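Local coordinates for protein yeast glycogen phosphorylase (Saccharomyces cerevisiae, PDB 1YGP) that folds as a carbohydrate phosphorylase of the GT-B clan and holds pyridoxal-5'-phosphate in a pocket within the chain, at residues R98-S103 against L344-K349; V174-T179 against F859-C864; K523-S528 against I704-D709; E611-Q616 against G718-G723; I623-A628 against L833-F838. All blocks are in the same frame, centred on the assembly; numbering follows the deposited sequence.

Contact 1. Residues R98-S103 against L344-K349. With PO4 (phosphate ion), chain C.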
# COMPACT_ATOMS: atom_id res chain seq x y z
N ARG A 98 31.12 -3.77 12.35
CA ARG A 98 30.14 -3.76 11.29
C ARG A 98 30.34 -2.51 10.46
O ARG A 98 30.83 -1.48 10.92
CB ARG A 98 28.72 -3.75 11.84
CG ARG A 98 28.36 -4.97 12.65
CD ARG A 98 26.86 -5.06 12.85
NE ARG A 98 26.59 -5.99 13.94
CZ ARG A 98 25.54 -6.80 13.98
NH1 ARG A 98 24.62 -6.85 13.01
NH2 ARG A 98 25.40 -7.57 15.05
N VAL A 99 29.89 -2.63 9.22
CA VAL A 99 30.01 -1.57 8.23
C VAL A 99 28.60 -1.05 7.98
O VAL A 99 27.69 -1.87 7.83
CB VAL A 99 30.58 -2.14 6.95
CG1 VAL A 99 30.74 -1.03 5.94
CG2 VAL A 99 31.89 -2.82 7.23
N TYR A 100 28.33 0.24 7.93
CA TYR A 100 27.01 0.73 7.62
C TYR A 100 27.33 1.60 6.41
O TYR A 100 28.28 2.40 6.39
CB TYR A 100 26.46 1.53 8.80
CG TYR A 100 26.06 0.61 9.94
CD1 TYR A 100 24.98 -0.27 9.82
CD2 TYR A 100 26.77 0.64 11.14
CE1 TYR A 100 24.61 -1.09 10.89
CE2 TYR A 100 26.41 -0.17 12.21
CZ TYR A 100 25.33 -1.04 12.09
OH TYR A 100 24.97 -1.84 13.16
N TYR A 101 26.60 1.34 5.35
CA TYR A 101 26.84 1.97 4.08
C TYR A 101 25.65 2.91 3.89
O TYR A 101 24.53 2.46 3.62
CB TYR A 101 26.91 0.86 3.00
CG TYR A 101 27.48 1.37 1.69
CD1 TYR A 101 28.87 1.41 1.51
CD2 TYR A 101 26.63 1.90 0.72
CE1 TYR A 101 29.41 1.99 0.36
CE2 TYR A 101 27.16 2.49 -0.42
CZ TYR A 101 28.54 2.53 -0.59
OH TYR A 101 29.05 3.19 -1.69
N LEU A 102 25.82 4.22 4.05
CA LEU A 102 24.70 5.12 3.86
C LEU A 102 24.71 5.63 2.44
O LEU A 102 25.70 6.18 1.95
CB LEU A 102 24.81 6.25 4.86
CG LEU A 102 24.12 6.05 6.22
CD1 LEU A 102 24.41 4.68 6.82
CD2 LEU A 102 24.63 7.12 7.15
N SER A 103 23.63 5.43 1.71
CA SER A 103 23.55 5.91 0.35
C SER A 103 22.14 6.42 0.12
O SER A 103 21.13 5.87 0.59
CB SER A 103 23.83 4.79 -0.61
OG SER A 103 23.85 5.32 -1.93
N LEU A 344 23.01 3.27 16.76
CA LEU A 344 23.40 3.31 18.16
C LEU A 344 22.57 2.36 19.04
O LEU A 344 23.06 1.87 20.07
CB LEU A 344 23.26 4.71 18.71
CG LEU A 344 23.71 5.89 17.88
CD1 LEU A 344 23.76 7.12 18.75
CD2 LEU A 344 25.10 5.66 17.33
N ARG A 345 21.30 2.07 18.68
CA ARG A 345 20.47 1.19 19.49
C ARG A 345 21.09 -0.20 19.56
O ARG A 345 21.30 -0.79 20.62
CB ARG A 345 19.07 1.06 18.91
CG ARG A 345 18.26 0.27 19.93
CD ARG A 345 17.06 -0.54 19.50
NE ARG A 345 17.47 -1.53 18.54
CZ ARG A 345 17.22 -1.30 17.25
NH1 ARG A 345 16.60 -0.16 16.86
NH2 ARG A 345 17.64 -2.18 16.35
N ARG A 346 21.43 -0.70 18.38
CA ARG A 346 22.06 -1.99 18.24
C ARG A 346 23.35 -2.00 19.06
O ARG A 346 23.58 -2.97 19.79
CB ARG A 346 22.31 -2.20 16.77
CG ARG A 346 22.78 -3.58 16.41
CD ARG A 346 22.77 -3.80 14.90
NE ARG A 346 21.43 -3.64 14.39
CZ ARG A 346 21.16 -2.71 13.47
NH1 ARG A 346 22.12 -1.91 13.00
NH2 ARG A 346 19.89 -2.53 13.08
N PHE A 347 24.13 -0.90 19.07
CA PHE A 347 25.39 -0.79 19.81
C PHE A 347 25.15 -0.91 21.31
O PHE A 347 25.91 -1.60 22.00
CB PHE A 347 26.11 0.56 19.59
CG PHE A 347 27.47 0.70 20.28
CD1 PHE A 347 28.58 -0.04 19.85
CD2 PHE A 347 27.62 1.59 21.36
CE1 PHE A 347 29.82 0.10 20.48
CE2 PHE A 347 28.86 1.73 22.00
CZ PHE A 347 29.96 0.98 21.56
N LYS A 348 24.10 -0.30 21.82
CA LYS A 348 23.90 -0.40 23.25
C LYS A 348 23.46 -1.79 23.65
O LYS A 348 23.67 -2.12 24.82
CB LYS A 348 22.90 0.61 23.70
CG LYS A 348 23.50 1.99 23.47
CD LYS A 348 22.62 2.98 24.18
CE LYS A 348 22.57 4.25 23.40
NZ LYS A 348 21.69 5.16 24.09
N LYS A 349 22.96 -2.70 22.81
CA LYS A 349 22.76 -4.07 23.27
C LYS A 349 24.12 -4.67 23.61
O LYS A 349 24.18 -5.61 24.39
CB LYS A 349 22.22 -5.04 22.25
CG LYS A 349 20.82 -4.93 21.71
CD LYS A 349 20.80 -6.20 20.88
CE LYS A 349 19.55 -6.28 20.05
NZ LYS A 349 19.38 -7.62 19.53
P PO4 C . 18.80 -5.59 15.80
O1 PO4 C . 20.08 -6.18 15.37
O2 PO4 C . 18.20 -4.93 14.63
O3 PO4 C . 17.88 -6.64 16.31
O4 PO4 C . 19.02 -4.60 16.88

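Contact 2. Residues V174-T179 against F859-C864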
# COMPACT_ATOMS: atom_id res chain seq x y z
N VAL A 174 26.72 -3.67 -2.07
CA VAL A 174 25.86 -4.47 -1.21
C VAL A 174 25.95 -5.95 -1.58
O VAL A 174 26.17 -6.82 -0.72
CB VAL A 174 24.44 -3.83 -1.33
CG1 VAL A 174 23.35 -4.75 -0.88
CG2 VAL A 174 24.38 -2.62 -0.40
N ASP A 175 25.93 -6.26 -2.87
CA ASP A 175 26.07 -7.65 -3.30
C ASP A 175 27.43 -8.24 -2.89
O ASP A 175 27.52 -9.33 -2.28
CB ASP A 175 25.88 -7.63 -4.79
CG ASP A 175 26.21 -8.91 -5.52
OD1 ASP A 175 27.39 -9.15 -5.73
OD2 ASP A 175 25.29 -9.64 -5.90
N SER A 176 28.53 -7.53 -3.17
CA SER A 176 29.86 -8.05 -2.87
C SER A 176 30.11 -8.19 -1.37
O SER A 176 30.74 -9.16 -0.93
CB SER A 176 30.91 -7.15 -3.48
OG SER A 176 30.65 -7.01 -4.87
N MET A 177 29.58 -7.28 -0.55
CA MET A 177 29.75 -7.39 0.88
C MET A 177 29.07 -8.67 1.33
O MET A 177 29.70 -9.46 2.05
CB MET A 177 29.14 -6.18 1.58
CG MET A 177 30.09 -4.99 1.67
SD MET A 177 29.28 -3.53 2.37
CE MET A 177 28.92 -2.56 0.95
N ALA A 178 27.86 -8.96 0.82
CA ALA A 178 27.14 -10.17 1.19
C ALA A 178 27.85 -11.42 0.73
O ALA A 178 27.88 -12.40 1.47
CB ALA A 178 25.75 -10.22 0.59
N THR A 179 28.46 -11.41 -0.46
CA THR A 179 29.20 -12.59 -0.93
C THR A 179 30.40 -12.82 -0.03
O THR A 179 30.70 -13.94 0.36
CB THR A 179 29.67 -12.40 -2.38
OG1 THR A 179 28.48 -12.30 -3.14
CG2 THR A 179 30.44 -13.54 -2.97
N PHE A 859 38.02 -4.90 -12.30
CA PHE A 859 36.87 -4.09 -12.03
C PHE A 859 35.77 -4.89 -11.34
O PHE A 859 34.61 -4.49 -11.39
CB PHE A 859 36.36 -3.47 -13.33
CG PHE A 859 37.45 -2.70 -14.05
CD1 PHE A 859 38.02 -1.57 -13.44
CD2 PHE A 859 37.90 -3.14 -15.29
CE1 PHE A 859 39.06 -0.89 -14.08
CE2 PHE A 859 38.94 -2.45 -15.92
CZ PHE A 859 39.52 -1.33 -15.32
N SER A 860 36.06 -6.02 -10.69
CA SER A 860 35.02 -6.72 -9.96
C SER A 860 34.77 -5.98 -8.64
O SER A 860 35.70 -5.78 -7.84
CB SER A 860 35.48 -8.13 -9.71
OG SER A 860 34.58 -8.92 -8.95
N SER A 861 33.53 -5.63 -8.31
CA SER A 861 33.21 -4.96 -7.06
C SER A 861 33.65 -5.76 -5.83
O SER A 861 33.71 -5.18 -4.74
CB SER A 861 31.72 -4.68 -6.97
OG SER A 861 30.92 -5.82 -7.31
N ASP A 862 34.00 -7.06 -5.98
CA ASP A 862 34.53 -7.86 -4.88
C ASP A 862 35.90 -7.37 -4.47
O ASP A 862 36.19 -7.26 -3.28
CB ASP A 862 34.66 -9.33 -5.23
CG ASP A 862 33.35 -10.09 -5.42
OD1 ASP A 862 32.27 -9.63 -5.03
OD2 ASP A 862 33.44 -11.19 -5.97
N ARG A 863 36.70 -6.99 -5.48
CA ARG A 863 38.01 -6.41 -5.25
C ARG A 863 37.79 -5.02 -4.65
O ARG A 863 38.50 -4.73 -3.69
CB ARG A 863 38.76 -6.34 -6.57
CG ARG A 863 40.18 -5.82 -6.62
CD ARG A 863 40.28 -4.31 -6.55
NE ARG A 863 39.76 -3.67 -7.75
CZ ARG A 863 39.19 -2.47 -7.72
NH1 ARG A 863 39.05 -1.77 -6.59
NH2 ARG A 863 38.76 -1.94 -8.85
N CYS A 864 36.88 -4.13 -5.11
CA CYS A 864 36.61 -2.84 -4.43
C CYS A 864 36.32 -3.07 -2.95
O CYS A 864 36.85 -2.37 -2.08
CB CYS A 864 35.38 -2.07 -4.87
SG CYS A 864 35.07 -1.77 -6.62

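Contact 3. Residues K523-S528 against I704-D709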
# COMPACT_ATOMS: atom_id res chain seq x y z
N LYS A 523 26.91 -13.04 -15.24
CA LYS A 523 26.13 -14.27 -15.21
C LYS A 523 24.65 -14.02 -15.39
O LYS A 523 23.99 -14.80 -16.07
CB LYS A 523 26.37 -15.02 -13.89
CG LYS A 523 25.72 -16.38 -13.95
CD LYS A 523 26.07 -17.17 -12.73
CE LYS A 523 25.32 -18.51 -12.77
NZ LYS A 523 25.49 -19.24 -14.02
N GLN A 524 24.09 -12.96 -14.82
CA GLN A 524 22.68 -12.70 -15.02
C GLN A 524 22.47 -12.16 -16.42
O GLN A 524 21.73 -12.77 -17.20
CB GLN A 524 22.20 -11.70 -14.01
CG GLN A 524 20.69 -11.60 -13.99
CD GLN A 524 20.20 -11.17 -12.63
OE1 GLN A 524 19.29 -10.38 -12.47
NE2 GLN A 524 20.76 -11.68 -11.54
N ALA A 525 23.13 -11.05 -16.75
CA ALA A 525 22.96 -10.40 -18.03
C ALA A 525 23.42 -11.20 -19.23
O ALA A 525 22.82 -11.06 -20.29
CB ALA A 525 23.70 -9.07 -18.06
N ASN A 526 24.45 -12.05 -19.10
CA ASN A 526 24.97 -12.77 -20.26
C ASN A 526 25.29 -14.23 -19.96
O ASN A 526 26.44 -14.68 -20.05
CB ASN A 526 26.21 -12.05 -20.76
CG ASN A 526 26.57 -12.32 -22.22
OD1 ASN A 526 26.10 -13.25 -22.88
ND2 ASN A 526 27.44 -11.50 -22.79
N PRO A 527 24.28 -15.07 -19.65
CA PRO A 527 24.44 -16.49 -19.35
C PRO A 527 25.18 -17.26 -20.42
O PRO A 527 26.07 -18.04 -20.11
CB PRO A 527 23.05 -16.98 -19.16
CG PRO A 527 22.21 -16.09 -20.06
CD PRO A 527 22.86 -14.75 -19.73
N SER A 528 24.86 -17.02 -21.69
CA SER A 528 25.43 -17.71 -22.86
C SER A 528 26.95 -17.55 -22.89
O SER A 528 27.64 -18.50 -23.25
CB SER A 528 24.78 -17.13 -24.14
OG SER A 528 23.96 -15.99 -23.82
N ILE A 704 20.55 -4.71 -23.10
CA ILE A 704 21.33 -3.84 -23.97
C ILE A 704 22.82 -4.05 -23.86
O ILE A 704 23.45 -4.26 -24.90
CB ILE A 704 20.99 -2.37 -23.67
CG1 ILE A 704 19.57 -2.13 -24.11
CG2 ILE A 704 21.93 -1.40 -24.38
CD1 ILE A 704 19.06 -0.71 -23.83
N ILE A 705 23.46 -4.03 -22.68
CA ILE A 705 24.90 -4.21 -22.62
C ILE A 705 25.46 -5.50 -23.25
O ILE A 705 26.34 -5.34 -24.10
CB ILE A 705 25.29 -4.01 -21.14
CG1 ILE A 705 25.25 -2.51 -20.94
CG2 ILE A 705 26.63 -4.61 -20.74
CD1 ILE A 705 25.35 -1.92 -19.53
N PRO A 706 25.08 -6.77 -23.02
CA PRO A 706 25.70 -7.92 -23.70
C PRO A 706 25.52 -7.97 -25.22
O PRO A 706 26.13 -8.81 -25.89
CB PRO A 706 25.09 -9.13 -23.01
CG PRO A 706 24.64 -8.59 -21.68
CD PRO A 706 24.10 -7.21 -22.05
N ALA A 707 24.65 -7.11 -25.78
CA ALA A 707 24.41 -7.04 -27.21
C ALA A 707 25.33 -6.05 -27.88
O ALA A 707 25.35 -5.92 -29.11
CB ALA A 707 23.01 -6.57 -27.48
N SER A 708 26.11 -5.32 -27.10
CA SER A 708 26.87 -4.23 -27.64
C SER A 708 28.06 -4.68 -28.45
O SER A 708 28.83 -5.52 -27.99
CB SER A 708 27.33 -3.35 -26.51
OG SER A 708 27.77 -2.08 -26.97
N ASP A 709 28.18 -4.11 -29.65
CA ASP A 709 29.40 -4.28 -30.41
C ASP A 709 30.37 -3.16 -30.02
O ASP A 709 31.56 -3.39 -29.77
CB ASP A 709 29.08 -4.23 -31.90
CG ASP A 709 28.43 -5.47 -32.47
OD1 ASP A 709 28.55 -6.56 -31.91
OD2 ASP A 709 27.82 -5.37 -33.53

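Contact 4. Residues E611-Q616 against G718-G723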
# COMPACT_ATOMS: atom_id res chain seq x y z
N GLU A 611 24.48 17.72 -21.76
CA GLU A 611 25.43 18.25 -22.73
C GLU A 611 26.89 17.81 -22.57
O GLU A 611 27.53 17.54 -23.59
CB GLU A 611 25.42 19.74 -22.71
CG GLU A 611 24.17 20.38 -23.24
CD GLU A 611 24.29 21.88 -23.09
OE1 GLU A 611 23.97 22.40 -22.01
OE2 GLU A 611 24.71 22.52 -24.05
N TYR A 612 27.44 17.71 -21.34
CA TYR A 612 28.81 17.26 -21.16
C TYR A 612 29.03 15.78 -21.48
O TYR A 612 30.16 15.31 -21.59
CB TYR A 612 29.25 17.59 -19.72
CG TYR A 612 29.04 16.55 -18.61
CD1 TYR A 612 29.95 15.50 -18.48
CD2 TYR A 612 27.96 16.63 -17.75
CE1 TYR A 612 29.78 14.52 -17.50
CE2 TYR A 612 27.77 15.65 -16.76
CZ TYR A 612 28.69 14.60 -16.65
OH TYR A 612 28.47 13.58 -15.73
N LYS A 613 27.98 14.96 -21.56
CA LYS A 613 28.13 13.56 -21.93
C LYS A 613 28.23 13.46 -23.44
O LYS A 613 28.43 12.38 -23.98
CB LYS A 613 26.95 12.73 -21.53
CG LYS A 613 26.70 12.73 -20.06
CD LYS A 613 27.61 11.76 -19.40
CE LYS A 613 27.00 11.64 -18.05
NZ LYS A 613 27.92 10.96 -17.19
N ARG A 614 27.99 14.59 -24.10
CA ARG A 614 28.08 14.77 -25.52
C ARG A 614 27.31 13.80 -26.38
O ARG A 614 27.77 13.32 -27.41
CB ARG A 614 29.57 14.80 -25.88
CG ARG A 614 30.19 15.98 -25.15
CD ARG A 614 31.40 16.44 -25.88
NE ARG A 614 32.42 15.41 -25.87
CZ ARG A 614 33.64 15.61 -26.39
NH1 ARG A 614 33.97 16.80 -26.93
NH2 ARG A 614 34.54 14.59 -26.37
N GLN A 615 26.05 13.52 -26.01
CA GLN A 615 25.17 12.76 -26.90
C GLN A 615 25.03 13.55 -28.21
O GLN A 615 24.91 12.95 -29.29
CB GLN A 615 23.76 12.60 -26.35
CG GLN A 615 23.60 11.60 -25.25
CD GLN A 615 24.01 12.07 -23.87
OE1 GLN A 615 24.17 13.25 -23.55
NE2 GLN A 615 24.15 11.13 -22.96
N GLN A 616 25.11 14.89 -28.17
CA GLN A 616 24.99 15.70 -29.37
C GLN A 616 26.15 15.51 -30.32
O GLN A 616 25.94 15.56 -31.53
CB GLN A 616 24.84 17.20 -29.05
CG GLN A 616 26.00 18.00 -28.49
CD GLN A 616 26.28 17.78 -27.02
OE1 GLN A 616 25.86 16.79 -26.43
NE2 GLN A 616 27.01 18.67 -26.38
N GLY A 718 38.30 15.41 -19.08
CA GLY A 718 38.40 16.04 -17.79
C GLY A 718 37.08 16.10 -17.05
O GLY A 718 37.11 16.60 -15.92
N THR A 719 35.95 15.59 -17.56
CA THR A 719 34.69 15.70 -16.83
C THR A 719 34.19 14.49 -16.08
O THR A 719 33.22 14.63 -15.33
CB THR A 719 33.54 16.12 -17.76
OG1 THR A 719 33.47 15.13 -18.77
CG2 THR A 719 33.72 17.49 -18.38
N GLU A 720 34.74 13.29 -16.24
CA GLU A 720 34.18 12.11 -15.59
C GLU A 720 35.08 11.56 -14.52
O GLU A 720 36.27 11.43 -14.74
CB GLU A 720 33.92 11.01 -16.59
CG GLU A 720 32.90 11.43 -17.65
CD GLU A 720 31.42 11.48 -17.26
OE1 GLU A 720 31.05 11.51 -16.08
OE2 GLU A 720 30.62 11.51 -18.18
N ALA A 721 34.53 11.24 -13.34
CA ALA A 721 35.37 10.74 -12.28
C ALA A 721 35.71 9.27 -12.45
O ALA A 721 36.89 8.92 -12.41
CB ALA A 721 34.68 10.96 -10.93
N SER A 722 34.71 8.38 -12.61
CA SER A 722 35.02 6.99 -12.86
C SER A 722 34.04 6.63 -13.95
O SER A 722 34.15 7.25 -15.02
CB SER A 722 34.79 6.14 -11.60
OG SER A 722 35.54 4.93 -11.65
N GLY A 723 33.11 5.68 -13.80
CA GLY A 723 32.13 5.42 -14.83
C GLY A 723 31.91 3.94 -14.94
O GLY A 723 32.57 3.25 -15.73

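Contact 5. Residues I623-A628 against L833-F838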
# COMPACT_ATOMS: atom_id res chain seq x y z
N ILE A 623 24.14 12.24 -38.23
CA ILE A 623 23.69 13.07 -39.32
C ILE A 623 24.80 13.22 -40.34
O ILE A 623 24.50 12.97 -41.51
CB ILE A 623 23.25 14.46 -38.84
CG1 ILE A 623 22.10 14.37 -37.86
CG2 ILE A 623 22.78 15.26 -40.05
CD1 ILE A 623 21.75 15.72 -37.21
N TYR A 624 26.06 13.52 -39.97
CA TYR A 624 27.16 13.63 -40.92
C TYR A 624 27.22 12.40 -41.82
O TYR A 624 27.17 12.55 -43.04
CB TYR A 624 28.53 13.78 -40.22
CG TYR A 624 29.70 13.66 -41.20
CD1 TYR A 624 30.04 14.73 -42.04
CD2 TYR A 624 30.35 12.42 -41.34
CE1 TYR A 624 31.02 14.55 -43.01
CE2 TYR A 624 31.32 12.24 -42.31
CZ TYR A 624 31.65 13.31 -43.14
OH TYR A 624 32.63 13.12 -44.10
N ARG A 625 27.34 11.20 -41.26
CA ARG A 625 27.40 10.00 -42.05
C ARG A 625 26.20 9.96 -42.97
O ARG A 625 26.41 9.87 -44.17
CB ARG A 625 27.42 8.79 -41.12
CG ARG A 625 27.40 7.45 -41.87
CD ARG A 625 27.16 6.30 -40.92
NE ARG A 625 28.37 5.54 -40.64
CZ ARG A 625 28.41 4.24 -40.96
NH1 ARG A 625 27.36 3.63 -41.55
NH2 ARG A 625 29.48 3.53 -40.64
N TYR A 626 24.96 10.13 -42.49
CA TYR A 626 23.76 10.09 -43.32
C TYR A 626 23.84 11.06 -44.51
O TYR A 626 23.55 10.70 -45.66
CB TYR A 626 22.54 10.44 -42.47
CG TYR A 626 21.24 10.45 -43.24
CD1 TYR A 626 20.75 9.27 -43.80
CD2 TYR A 626 20.52 11.64 -43.36
CE1 TYR A 626 19.53 9.27 -44.47
CE2 TYR A 626 19.29 11.65 -44.03
CZ TYR A 626 18.80 10.46 -44.58
OH TYR A 626 17.57 10.45 -45.21
N LEU A 627 24.25 12.30 -44.25
CA LEU A 627 24.41 13.30 -45.29
C LEU A 627 25.44 12.87 -46.32
O LEU A 627 25.25 13.04 -47.53
CB LEU A 627 24.79 14.61 -44.63
CG LEU A 627 23.80 15.76 -44.72
CD1 LEU A 627 22.34 15.30 -44.76
CD2 LEU A 627 24.10 16.65 -43.53
N ALA A 628 26.52 12.26 -45.87
CA ALA A 628 27.55 11.76 -46.75
C ALA A 628 27.01 10.60 -47.61
O ALA A 628 27.23 10.56 -48.82
CB ALA A 628 28.71 11.30 -45.91
N LEU A 833 37.88 3.93 -38.66
CA LEU A 833 38.64 2.79 -38.15
C LEU A 833 37.76 1.67 -37.64
O LEU A 833 37.87 0.54 -38.12
CB LEU A 833 39.56 3.23 -37.03
CG LEU A 833 40.88 3.79 -37.51
CD1 LEU A 833 41.49 4.76 -36.52
CD2 LEU A 833 41.77 2.60 -37.79
N VAL A 834 36.85 1.97 -36.70
CA VAL A 834 35.93 1.00 -36.11
C VAL A 834 35.25 0.21 -37.22
O VAL A 834 35.31 -1.03 -37.25
CB VAL A 834 34.87 1.75 -35.23
CG1 VAL A 834 33.72 0.86 -34.81
CG2 VAL A 834 35.51 2.15 -33.92
N ASP A 835 34.67 0.95 -38.16
CA ASP A 835 33.92 0.35 -39.23
C ASP A 835 34.72 -0.65 -40.04
O ASP A 835 34.20 -1.74 -40.34
CB ASP A 835 33.40 1.41 -40.17
CG ASP A 835 32.13 2.10 -39.69
OD1 ASP A 835 31.15 1.42 -39.39
OD2 ASP A 835 32.13 3.33 -39.65
N GLN A 836 35.97 -0.31 -40.36
CA GLN A 836 36.76 -1.22 -41.17
C GLN A 836 37.14 -2.43 -40.36
O GLN A 836 36.97 -3.56 -40.84
CB GLN A 836 38.03 -0.55 -41.65
N GLU A 837 37.59 -2.22 -39.11
CA GLU A 837 37.95 -3.27 -38.17
C GLU A 837 36.86 -4.31 -38.06
O GLU A 837 37.07 -5.45 -38.46
CB GLU A 837 38.18 -2.66 -36.81
CG GLU A 837 39.58 -2.21 -36.48
CD GLU A 837 40.37 -3.39 -35.95
OE1 GLU A 837 40.14 -3.77 -34.81
OE2 GLU A 837 41.19 -3.94 -36.68
N PHE A 838 35.67 -3.89 -37.65
CA PHE A 838 34.55 -4.78 -37.41
C PHE A 838 34.06 -5.50 -38.66
O PHE A 838 33.90 -6.72 -38.65
CB PHE A 838 33.37 -3.98 -36.78
CG PHE A 838 32.06 -4.75 -36.63
CD1 PHE A 838 31.88 -5.63 -35.57
CD2 PHE A 838 31.04 -4.59 -37.57
CE1 PHE A 838 30.69 -6.34 -35.47
CE2 PHE A 838 29.85 -5.30 -37.46
CZ PHE A 838 29.67 -6.18 -36.41

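Contact 1. Residues R98-S103 against L344-K349
Tyr100 and Arg346 meet through the phenol oxygen: Arg346 NH1 donates to Tyr100 OH at 2.9 Å with an N-H...O angle of 153°. The oxygen lies close to the guanidinium plane, so the donor is used at the edge of the group, and the ring plane is turned 36° from the guanidinium plane. Arg98 supplies the second touch, a packing contact: Arg346 CD sits over one face of the Arg98 guanidinium, offset toward the rim and 4.0 Å from Arg98 NH1. A phosphate ion, probably from the crystallisation liquor, occupies another edge of Arg346, where NE donates to O1 at 3.0 Å. Arg345 NH2 binds O4 of the same ion at 2.8 Å, in a nearly straight bond. The Arg346 chain is extended from the helix and then bends at chi3 (-60°), which turns NE to the ion while NH1 faces the tyrosine. Further out, Asp342 makes salt bridges to both Arg345 and Arg346, Tyr187 accepts from Arg346 NH1, and Trp185 makes a cation-pi contact with Arg346. Strand 98-102 of the large mixed sheet and helix 322-350 are thus joined through one arginine, whose several polar partners probably fix its rotation and leave a basic patch suited to an anion.

Contact 2. Residues V174-T179 against F859-C864
Ser176 and Ser861 form the tight part of this contact, with Ser861 OG donating to Ser176 OG at 2.7 Å. The backbones are close here, Ser176 CA lying 5.1 Å from Asp862 CA. Asp862 OD1 also approaches Ser176 OG closely, at 3.1 Å, and that hydroxyl is hydrogen-bonded to Cys172 O as well. Ser861 holds its OG between the backbone N and the carbonyl carbon (chi1 48°), and from there it reaches across to helix 165-179. Arg519 binds the carboxylates of both Asp175 and Asp862, which would ease the proximity of two acids whose nearest oxygens, Asp175 OD1 and Asp862 OD1, are 5.0 Å apart. Packing is looser toward Thr179, which is partly exposed and comes no nearer than 4.6 Å; its OG1 turns back to Asp175 O. Ser860 holds the N-cap position of helix 861-873, whose first residues, Ser861 and Asp862, dock on helix 165-179. This is consistent with the GT-B fold, in which the last helix commonly crosses back to the N-terminal domain.

Contact 3. Residues K523-S528 against I704-D709
The Asn526 amide is covered on one face by Pro706, whose CB stands over the amide plane, 3.3 Å from Asn526 ND2. The polar atoms of the amide are taken up by other residues: OD1 accepts from Asn574 ND2, which also binds Pro706 O and so serves both sides from helix 562-584, while ND2 donates to Asn732 OD1. CG of Asn526 is anti to the backbone N (chi1 -158°), which lays the amide alongside the pyrrolidine, the two side chains running past each other in opposite directions. Asn526 is also the N-cap of helix 527-536, its OD1 making a weak bond to Leu529 N, and with Ala525 it forms the short link from helix 518-524, which carries Trp521 of the pyridoxal-5'-phosphate pocket. Pro706, in the loop between helix 698-704 and strand 710-713, places its CG 3.8 Å from Ala525 CB in an apolar touch. The same CG lies 3.4 Å from Ala525 O, a carbonyl that accepts from Arg577 NH2.

Contact 4. Residues E611-Q616 against G718-G723
Lys613 and Glu720 form a salt bridge, with Lys613 NZ donating to Glu720 OE2 at 2.9 Å on its syn lone pair. A second, weak bond runs from Lys613 NZ to Glu720 OE1 at 3.4 Å, and the same ammonium donates to Tyr612 OH at 3.0 Å. OE2 has a second partner in Ser715 OG. Lys613 CG, anti to the carbonyl carbon (chi1 -60°), lies over the centre of one face of the Tyr612 ring, and the bend at chi2 then directs the chain to the carboxylate. That ring meets the carboxylate obliquely, the planes 56° apart, with Tyr612 CE1 3.2 Å from Glu720 OE2. Segment 611-616 is a 3-10 turn leading into helix 615-634; the loop 718-723 precedes helix 724-730, whose Thr724, Ser725 and Lys728 belong to the pyridoxal-5'-phosphate pocket, and Gly723 touches that ligand. Thr719 OG1, 3.6 Å from Tyr612 CD1, is bonded to Thr716 O. Within the turn, Glu611 O accepts from Arg614 N and Gln616 NE2, which approach from opposite faces of its plane. Glu720 N is satisfied by Asp741 OD1.

Contact 5. Residues I623-A628 against L833-F838
Arg625 reaches across to Asp835 with a single nitrogen: Arg625 NH2 lies 2.8 Å from Asp835 OD2 in a salt bridge between helix 615-634 and helix 820-840. The two side chains come from opposite directions and span a wide gap, since Arg625 CA and Asp835 CA, the nearest across the segments, are 12.0 Å apart. Most of that distance is covered by the arginine. Its CG is anti to the backbone N (chi1 176°) and chi2 is extended as well, so the chain runs straight out from the helix before bending at chi3. The shorter aspartate places its CG beside the backbone N, anti to the carbonyl carbon, and both of its oxygens then face Arg625 NH2, with Asp835 OD1 at 3.0 Å. The carboxylate carbon sits in the guanidinium plane, at the edge, yet the two planes are twisted 44° apart. This is therefore not the flat, two-nitrogen pairing that an arginine and a carboxylate can form, and the N-H...O angle to OD2, 133°, marks the bond as weak. Arg625 NH1 donates to Pro647 O. On the acid's side, Lys649 makes a long, weak ion pair with Asp835 OD1. Because both residues are buried, the pairing probably offsets two buried charges, through a bond whose direction is poor.

Contacts 2, 3 and 5 are buried, whereas contacts 1 and 4 are only partly so. Contact 1 belongs to the large mixed sheet; contacts 4 and 5 both use helix 615-634, at its start and further along, in the half built on the parallel sheet. Contact 2, its centre about 14 Å from the centre of the chain, closes a sequence loop enclosing contacts 3, 4 and 5. Chemistry varies with place: hydroxyls in contact 2, proline against an amide in contact 3, ion pairs in 4 and 5, a phenol-arginine bond in 1. Neighbours also touch: Tyr101 packs on Met177 between contacts 1 and 2, and Asp709 on Phe838 between contacts 3 and 5.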